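Local coordinates for protein histidine acid phosphatase (Hafnia alvei, PDB 4ARU) that belongs to branch 2 of the histidine phosphatase superfamily, a histidine acid phosphatase built from an alpha/beta domain and a mainly helical region, at residues A[11-16]-A[335-340]; A[41-46]-A[228-233]. All coordinates share one frame; numbering follows the deposited sequence.

Interaction 1 (A[11-16]-A[335-340]). Unlike the reference sequence in segment 11-16: Arg12 (reference Lys).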
ATOM      1  N   GLU A  11      -5.497  -7.485 -22.007  1.00  9.79           N
ATOM      2  CA  GLU A  11      -5.313  -8.950 -21.958  1.00 10.33           C
ATOM      3  C   GLU A  11      -5.345  -9.490 -20.518  1.00 10.21           C
ATOM      4  O   GLU A  11      -5.802 -10.596 -20.294  1.00 10.75           O
ATOM      5  CB  GLU A  11      -4.002  -9.368 -22.610  1.00 10.68           C
ATOM      6  CG  GLU A  11      -4.060  -9.161 -24.124  1.00 11.51           C
ATOM      7  CD  GLU A  11      -3.027  -9.932 -24.882  1.00 12.45           C
ATOM      8  OE1 GLU A  11      -2.057 -10.392 -24.253  1.00 12.83           O
ATOM      9  OE2 GLU A  11      -3.203 -10.092 -26.103  1.00 13.34           O
ATOM     10  N   ARG A  12      -4.831  -8.743 -19.558  1.00  9.95           N
ATOM     11  CA  ARG A  12      -4.918  -9.135 -18.167  1.00 10.73           C
ATOM     12  C   ARG A  12      -4.422  -8.085 -17.250  1.00  9.28           C
ATOM     13  O   ARG A  12      -3.807  -7.105 -17.678  1.00  9.16           O
ATOM     14  CB  ARG A  12      -4.201 -10.416 -17.924  1.00 12.33           C
ATOM     15  CG  ARG A  12      -2.791 -10.446 -18.400  1.00 13.48           C
ATOM     16  CD  ARG A  12      -2.322 -11.877 -18.209  1.00 15.28           C
ATOM     17  NE  ARG A  12      -0.937 -12.105 -18.640  1.00 17.16           N
ATOM     18  CZ  ARG A  12      -0.545 -12.394 -19.867  1.00 17.96           C
ATOM     19  NH1 ARG A  12      -1.416 -12.441 -20.876  1.00 17.90           N
ATOM     20  NH2 ARG A  12       0.755 -12.595 -20.085  1.00 19.40           N
ATOM     21  N   VAL A  13      -4.706  -8.273 -15.973  1.00  8.55           N
ATOM     22  CA  VAL A  13      -4.439  -7.283 -14.935  0.50  8.09           C
ATOM     23  C   VAL A  13      -3.790  -7.964 -13.742  1.00  7.79           C
ATOM     24  O   VAL A  13      -4.115  -9.137 -13.421  1.00  7.82           O
ATOM     25  CB  VAL A  13      -5.752  -6.614 -14.489  0.50  8.36           C
ATOM     26  CG1 VAL A  13      -5.513  -5.574 -13.414  0.50  8.08           C
ATOM     27  CG2 VAL A  13      -6.428  -5.969 -15.669  0.50  8.82           C
ATOM     28  N   VAL A  14      -2.919  -7.228 -13.070  1.00  7.39           N
ATOM     29  CA  VAL A  14      -2.351  -7.629 -11.794  1.00  7.35           C
ATOM     30  C   VAL A  14      -2.567  -6.469 -10.836  1.00  7.32           C
ATOM     31  O   VAL A  14      -2.135  -5.331 -11.112  1.00  7.04           O
ATOM     32  CB  VAL A  14      -0.862  -7.956 -11.889  1.00  8.05           C
ATOM     33  CG1 VAL A  14      -0.346  -8.398 -10.505  1.00  8.39           C
ATOM     34  CG2 VAL A  14      -0.568  -8.932 -12.988  1.00  8.96           C
ATOM     35  N   ILE A  15      -3.234  -6.729  -9.729  1.00  6.97           N
ATOM     36  CA  ILE A  15      -3.598  -5.743  -8.768  1.00  6.82           C
ATOM     37  C   ILE A  15      -2.850  -6.002  -7.472  1.00  6.72           C
ATOM     38  O   ILE A  15      -2.971  -7.099  -6.925  1.00  8.26           O
ATOM     39  CB  ILE A  15      -5.099  -5.817  -8.488  1.00  7.02           C
ATOM     40  CG1 ILE A  15      -5.880  -5.650  -9.816  1.00  7.38           C
ATOM     41  CG2 ILE A  15      -5.530  -4.782  -7.466  1.00  7.02           C
ATOM     42  CD1 ILE A  15      -7.369  -5.829  -9.688  1.00  8.27           C
ATOM     43  N   LEU A  16      -2.059  -5.050  -7.010  1.00  6.24           N
ATOM     44  CA  LEU A  16      -1.367  -5.152  -5.720  1.00  5.80           C
ATOM     45  C   LEU A  16      -2.089  -4.189  -4.807  1.00  5.44           C
ATOM     46  O   LEU A  16      -1.984  -2.956  -4.928  1.00  5.78           O
ATOM     47  CB  LEU A  16       0.138  -4.805  -5.855  1.00  6.22           C
ATOM     48  CG  LEU A  16       0.821  -4.752  -4.497  1.00  6.49           C
ATOM     49  CD1 LEU A  16       0.823  -6.105  -3.788  1.00  6.87           C
ATOM     50  CD2 LEU A  16       2.246  -4.288  -4.638  1.00  6.96           C
ATOM     51  N   ALA A 335      -4.795   0.395  -4.460  1.00  5.55           N
ATOM     52  CA  ALA A 335      -4.069  -0.619  -5.137  1.00  5.32           C
ATOM     53  C   ALA A 335      -3.325  -0.083  -6.361  1.00  5.34           C
ATOM     54  O   ALA A 335      -3.880   0.788  -7.089  1.00  6.09           O
ATOM     55  CB  ALA A 335      -4.999  -1.721  -5.568  1.00  5.55           C
ATOM     56  N   LEU A 336      -2.144  -0.641  -6.617  1.00  5.69           N
ATOM     57  CA  LEU A 336      -1.515  -0.476  -7.894  1.00  6.19           C
ATOM     58  C   LEU A 336      -2.118  -1.490  -8.854  1.00  6.17           C
ATOM     59  O   LEU A 336      -2.051  -2.735  -8.631  1.00  6.60           O
ATOM     60  CB  LEU A 336      -0.017  -0.736  -7.827  1.00  6.36           C
ATOM     61  CG  LEU A 336       0.791   0.322  -7.094  1.00  6.65           C
ATOM     62  CD1 LEU A 336       2.212  -0.197  -6.881  1.00  6.73           C
ATOM     63  CD2 LEU A 336       0.742   1.635  -7.888  1.00  7.02           C
ATOM     64  N   VAL A 337      -2.635  -1.006  -9.949  1.00  5.91           N
ATOM     65  CA  VAL A 337      -3.264  -1.827 -10.957  1.00  6.23           C
ATOM     66  C   VAL A 337      -2.389  -1.765 -12.179  1.00  6.34           C
ATOM     67  O   VAL A 337      -2.303  -0.740 -12.864  1.00  6.75           O
ATOM     68  CB  VAL A 337      -4.689  -1.354 -11.279  1.00  6.62           C
ATOM     69  CG1 VAL A 337      -5.314  -2.238 -12.342  1.00  7.25           C
ATOM     70  CG2 VAL A 337      -5.550  -1.297  -9.995  1.00  6.76           C
ATOM     71  N   PHE A 338      -1.789  -2.889 -12.478  1.00  6.19           N
ATOM     72  CA  PHE A 338      -0.922  -3.072 -13.644  1.00  6.57           C
ATOM     73  C   PHE A 338      -1.709  -3.761 -14.743  1.00  7.16           C
ATOM     74  O   PHE A 338      -2.256  -4.847 -14.521  1.00  7.05           O
ATOM     75  CB  PHE A 338       0.299  -3.927 -13.329  1.00  6.69           C
ATOM     76  CG  PHE A 338       1.228  -3.351 -12.327  1.00  6.44           C
ATOM     77  CD1 PHE A 338       1.010  -3.472 -10.965  1.00  6.50           C
ATOM     78  CD2 PHE A 338       2.454  -2.828 -12.772  1.00  6.61           C
ATOM     79  CE1 PHE A 338       1.894  -2.942 -10.077  1.00  6.44           C
ATOM     80  CE2 PHE A 338       3.381  -2.341 -11.852  1.00  6.75           C
ATOM     81  CZ  PHE A 338       3.058  -2.376 -10.494  1.00  6.60           C
ATOM     82  N   GLU A 339      -1.792  -3.154 -15.927  1.00  7.69           N
ATOM     83  CA  GLU A 339      -2.614  -3.639 -17.033  1.00  8.71           C
ATOM     84  C   GLU A 339      -1.715  -3.983 -18.177  1.00  8.87           C
ATOM     85  O   GLU A 339      -0.917  -3.150 -18.618  1.00  8.98           O
ATOM     86  CB  GLU A 339      -3.607  -2.580 -17.469  1.00 10.40           C
ATOM     87  CG  GLU A 339      -4.613  -2.275 -16.384  1.00 12.41           C
ATOM     88  CD  GLU A 339      -5.684  -1.260 -16.741  1.00 16.38           C
ATOM     89  OE1 GLU A 339      -5.561  -0.530 -17.739  1.00 19.61           O
ATOM     90  OE2 GLU A 339      -6.666  -1.201 -15.960  1.00 21.23           O
ATOM     91  N   ARG A 340      -1.906  -5.172 -18.714  1.00  8.44           N
ATOM     92  CA  ARG A 340      -1.237  -5.612 -19.937  1.00  8.49           C
ATOM     93  C   ARG A 340      -2.172  -5.386 -21.086  1.00  8.80           C
ATOM     94  O   ARG A 340      -3.199  -6.044 -21.194  1.00  8.59           O
ATOM     95  CB  ARG A 340      -0.827  -7.106 -19.889  1.00  9.10           C
ATOM     96  CG  ARG A 340      -0.292  -7.648 -21.193  1.00 10.07           C
ATOM     97  CD  ARG A 340      -0.283  -9.172 -21.230  1.00 10.73           C
ATOM     98  NE  ARG A 340      -0.020  -9.702 -22.529  1.00 11.52           N
ATOM     99  CZ  ARG A 340       1.191  -9.977 -23.063  1.00 12.30           C
ATOM    100  NH1 ARG A 340       2.308  -9.883 -22.366  1.00 12.03           N
ATOM    101  NH2 ARG A 340       1.279 -10.416 -24.302  1.00 13.61           N
TER
HETATM  102  O   HOH W   1      -0.090 -10.936 -26.300  1.00 31.35           O
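Glu11 and Arg12 both face Arg340, a classic beta bulge at one end of the antiparallel pairing of strands 9-18 and 335-342 in the central sheet of this histidine phosphatase fold. Past the bulge the register is regular: Val14 pairs with Phe338 and Leu16 with Leu336 as hydrogen-bonded pairs, and Val14 N reaches Phe338 O at 2.9 Å. Beta-branched residues suit the extended backbone here. CG1 of Val13 meets CG1 of Val337 at 3.5 Å, and CG2 of Ile15 touches CB of Ala335 at 3.6 Å; Val13 and Ile15 also touch Phe68, and Ile15 and Ala335 Tyr64, of helix 51-70. On the other face, Phe338 turns its ring edge to Val14 O and packs against Ile278 and Leu282 of helix 264-282.

Arg12 and Arg340 pair across the strands with their side chains on one face, and the bulge adds Glu11 opposite the same arginine. Arg12, with CG between the backbone N and the carbonyl carbon (chi1 53°), runs beside Arg340. Their guanidiniums form an offset stack, planes 8° apart, with Arg340 CD over the centre of the Arg12 group. Neighbouring acceptors probably offset the like charges: Arg12 NE binds Ala281 O, Arg340 NH1 binds Leu282 O. Arg340 NE gives Glu11 OE1 a nearly straight 2.8 Å salt-bridge hydrogen bond, meeting that oxygen on its anti side, 28° out of the carboxylate plane.

Interaction 2 (A[41-46]-A[228-233])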
ATOM      1  N   GLU A  41     -12.080   2.589  21.541  1.00 15.80           N
ATOM      2  CA  GLU A  41     -12.019   1.136  21.358  1.00 16.97           C
ATOM      3  C   GLU A  41     -12.545   0.755  19.986  1.00 14.99           C
ATOM      4  O   GLU A  41     -13.616   1.218  19.561  1.00 15.97           O
ATOM      5  CB  GLU A  41     -12.754   0.373  22.468  1.00 21.33           C
ATOM      6  CG  GLU A  41     -11.895   0.097  23.720  1.00 26.28           C
ATOM      7  CD  GLU A  41     -10.777  -0.948  23.489  1.00 30.82           C
ATOM      8  OE1 GLU A  41      -9.654  -0.585  23.020  1.00 36.78           O
ATOM      9  OE2 GLU A  41     -11.008  -2.152  23.801  1.00 38.48           O
ATOM     10  N   TRP A  42     -11.793  -0.115  19.298  1.00 12.65           N
ATOM     11  CA  TRP A  42     -12.211  -0.670  18.006  1.00 11.64           C
ATOM     12  C   TRP A  42     -13.056  -1.928  18.215  1.00 12.25           C
ATOM     13  O   TRP A  42     -13.001  -2.566  19.276  1.00 13.20           O
ATOM     14  CB  TRP A  42     -10.977  -0.979  17.157  1.00 10.79           C
ATOM     15  CG  TRP A  42     -10.430   0.262  16.574  1.00  9.84           C
ATOM     16  CD1 TRP A  42      -9.773   1.289  17.235  1.00  9.52           C
ATOM     17  CD2 TRP A  42     -10.497   0.657  15.217  1.00  8.93           C
ATOM     18  NE1 TRP A  42      -9.443   2.281  16.360  1.00  8.84           N
ATOM     19  CE2 TRP A  42      -9.882   1.925  15.112  1.00  8.51           C
ATOM     20  CE3 TRP A  42     -10.994   0.061  14.068  1.00  8.89           C
ATOM     21  CZ2 TRP A  42      -9.776   2.595  13.900  1.00  8.03           C
ATOM     22  CZ3 TRP A  42     -10.896   0.741  12.866  1.00  8.52           C
ATOM     23  CH2 TRP A  42     -10.316   1.988  12.795  1.00  8.02           C
ATOM     24  N   PRO A  43     -13.864  -2.297  17.213  1.00 11.83           N
ATOM     25  CA  PRO A  43     -14.813  -3.393  17.397  1.00 12.48           C
ATOM     26  C   PRO A  43     -14.245  -4.764  17.020  1.00 12.30           C
ATOM     27  O   PRO A  43     -14.996  -5.740  16.991  1.00 13.69           O
ATOM     28  CB  PRO A  43     -15.944  -3.014  16.457  1.00 12.57           C
ATOM     29  CG  PRO A  43     -15.230  -2.366  15.345  1.00 11.97           C
ATOM     30  CD  PRO A  43     -14.168  -1.525  15.997  1.00 11.51           C
ATOM     31  N   VAL A  44     -12.930  -4.829  16.805  1.00 11.59           N
ATOM     32  CA  VAL A  44     -12.243  -6.062  16.498  1.00 11.75           C
ATOM     33  C   VAL A  44     -10.889  -5.999  17.191  1.00 11.72           C
ATOM     34  O   VAL A  44     -10.442  -4.955  17.638  1.00 11.19           O
ATOM     35  CB  VAL A  44     -11.984  -6.217  14.978  1.00 11.29           C
ATOM     36  CG1 VAL A  44     -13.294  -6.317  14.204  1.00 11.56           C
ATOM     37  CG2 VAL A  44     -11.140  -5.094  14.417  1.00 10.41           C
ATOM     38  N   LYS A  45     -10.265  -7.158  17.236  1.00 12.76           N
ATOM     39  CA  LYS A  45      -8.916  -7.304  17.735  1.00 13.58           C
ATOM     40  C   LYS A  45      -7.959  -6.376  17.029  1.00 12.83           C
ATOM     41  O   LYS A  45      -8.079  -6.110  15.837  1.00 11.64           O
ATOM     42  CB  LYS A  45      -8.512  -8.748  17.510  1.00 15.10           C
ATOM     43  CG  LYS A  45      -7.162  -9.137  18.087  1.00 16.31           C
ATOM     44  CD  LYS A  45      -6.907 -10.590  17.882  1.00 18.80           C
ATOM     45  CE  LYS A  45      -5.498 -10.929  18.341  1.00 20.03           C
ATOM     46  NZ  LYS A  45      -5.270 -12.356  18.128  1.00 22.50           N
ATOM     47  N   LEU A  46      -6.955  -5.921  17.748  1.00 11.17           N
ATOM     48  CA  LEU A  46      -5.946  -5.122  17.136  1.00 11.33           C
ATOM     49  C   LEU A  46      -5.374  -5.788  15.908  1.00 11.04           C
ATOM     50  O   LEU A  46      -5.119  -6.989  15.896  1.00 11.71           O
ATOM     51  CB  LEU A  46      -4.848  -4.790  18.108  1.00 12.68           C
ATOM     52  CG  LEU A  46      -5.240  -3.858  19.255  1.00 14.25           C
ATOM     53  CD1 LEU A  46      -3.984  -3.557  20.041  1.00 15.54           C
ATOM     54  CD2 LEU A  46      -5.899  -2.532  18.852  1.00 14.27           C
ATOM     55  N   HIS A 228     -11.479   7.623  10.799  1.00  7.47           N
ATOM     56  CA  HIS A 228     -12.360   8.312   9.885  1.00  7.60           C
ATOM     57  C   HIS A 228     -12.973   7.400   8.825  1.00  7.57           C
ATOM     58  O   HIS A 228     -14.174   7.427   8.557  1.00  8.27           O
ATOM     59  CB  HIS A 228     -11.610   9.478   9.252  1.00  7.92           C
ATOM     60  CG  HIS A 228     -12.475  10.409   8.453  1.00  9.16           C
ATOM     61  ND1 HIS A 228     -13.232  11.409   9.026  1.00 10.45           N
ATOM     62  CD2 HIS A 228     -12.691  10.484   7.118  1.00  9.73           C
ATOM     63  CE1 HIS A 228     -13.848  12.089   8.061  1.00 10.83           C
ATOM     64  NE2 HIS A 228     -13.567  11.523   6.906  1.00 10.88           N
ATOM     65  N   ALA A 229     -12.121   6.556   8.277  1.00  6.77           N
ATOM     66  CA  ALA A 229     -12.562   5.585   7.283  1.00  6.84           C
ATOM     67  C   ALA A 229     -13.500   4.522   7.856  1.00  7.27           C
ATOM     68  O   ALA A 229     -14.357   4.006   7.139  1.00  7.88           O
ATOM     69  CB  ALA A 229     -11.354   4.920   6.700  1.00  6.29           C
ATOM     70  N   GLN A 230     -13.384   4.270   9.161  1.00  7.26           N
ATOM     71  CA  GLN A 230     -14.207   3.345   9.922  1.00  7.76           C
ATOM     72  C   GLN A 230     -15.538   3.988  10.327  1.00  8.82           C
ATOM     73  O   GLN A 230     -16.458   3.322  10.852  1.00  9.68           O
ATOM     74  CB  GLN A 230     -13.399   2.882  11.143  1.00  7.36           C
ATOM     75  CG  GLN A 230     -14.147   1.986  12.116  1.00  7.76           C
ATOM     76  CD  GLN A 230     -14.578   0.661  11.520  1.00  8.04           C
ATOM     77  OE1 GLN A 230     -14.093   0.258  10.486  1.00  7.86           O
ATOM     78  NE2 GLN A 230     -15.472  -0.036  12.206  1.00  8.70           N
ATOM     79  N   GLY A 231     -15.643   5.300  10.128  1.00  9.73           N
ATOM     80  CA  GLY A 231     -16.824   6.007  10.536  1.00 11.19           C
ATOM     81  C   GLY A 231     -17.035   6.130  12.017  1.00 12.56           C
ATOM     82  O   GLY A 231     -18.173   6.308  12.511  1.00 14.22           O
ATOM     83  N   MET A 232     -15.938   6.175  12.774  1.00 13.02           N
ATOM     84  CA  MET A 232     -16.066   6.386  14.207  0.67 14.53           C
ATOM     85  C   MET A 232     -16.675   7.749  14.466  1.00 15.53           C
ATOM     86  O   MET A 232     -16.438   8.698  13.703  1.00 16.30           O
ATOM     87  CB  MET A 232     -14.725   6.317  14.866  0.67 13.91           C
ATOM     88  CG  MET A 232     -14.134   4.968  14.699  0.67 13.79           C
ATOM     89  SD  MET A 232     -12.910   4.749  15.939  0.67 14.20           S
ATOM     90  CE  MET A 232     -12.884   2.964  15.922  0.67 13.96           C
ATOM     91  N   PRO A 233     -17.505   7.873  15.512  1.00 18.87           N
ATOM     92  CA  PRO A 233     -18.194   9.133  15.810  1.00 21.14           C
ATOM     93  C   PRO A 233     -17.232  10.213  16.259  1.00 21.10           C
ATOM     94  O   PRO A 233     -17.486  11.394  15.950  1.00 23.41           O
ATOM     95  CB  PRO A 233     -19.180   8.749  16.915  1.00 21.96           C
ATOM     96  CG  PRO A 233     -18.588   7.551  17.574  1.00 21.62           C
ATOM     97  CD  PRO A 233     -17.871   6.809  16.465  1.00 20.19           C
TER
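Met232, in the conformer described here, lays its terminal methyl over one face of the Trp42 indole in a CH-pi contact. CE stands 3.3 Å from the centroid of the five-membered ring, only 14° off the ring normal. The sulfur follows: SD lies 4.5 Å from the same centroid, a Met-aromatic contact. With CG anti to the carbonyl carbon (chi1 -63°) and the chain extended beyond it, Met232 crosses the tryptophan at about a right angle and delivers its tip to the ring. A long, unbranched, polarisable side chain suits this task, as a broad indole suits receiving it.

Aliphatic packing continues along the six-membered ring, where CB and CG of Gln230 lie against Trp42, CG approaching CZ3 to 3.6 Å. In a separate van der Waals approach, the bend at chi2 (63°) brings Gln230 NE2 tip to tip with Pro43 CG, 3.9 Å away, while OE1 is hydrogen-bonded to Thr50 OG1.

Within 228-233 the interaction is backbone bonding, and Gly231, lacking a side chain, suits its positive phi. That phi, with two bonds back into the last turn of helix 213-229, one of them from Gly231 N to His228 O, makes this a Schellman motif, whose exit carries Met232 to the tryptophan of the 41-46 loop.

In the fold
Strand 9-18 is the first regular element of the chain, and its 11-16 segment is separated by 319 residues from its partner: interaction 1 closes the longer loop when 335-340 returns antiparallel beside it. Inside that loop the chain passes 41-46, between helices 29-33 and 51-70, and interaction 2 closes a shorter one at 228-233, where helix 213-229 gives way to loop. The second contact is therefore nested in the first, without crossing. Their centres lie 30 Å apart and their nearest atoms about 14 Å, so they do not touch. Interaction 1 joins strands in the buried sheet; interaction 2 fastens a surface loop to a helix end. Helix 51-70 follows that loop and packs on the sheet, linking the two regions.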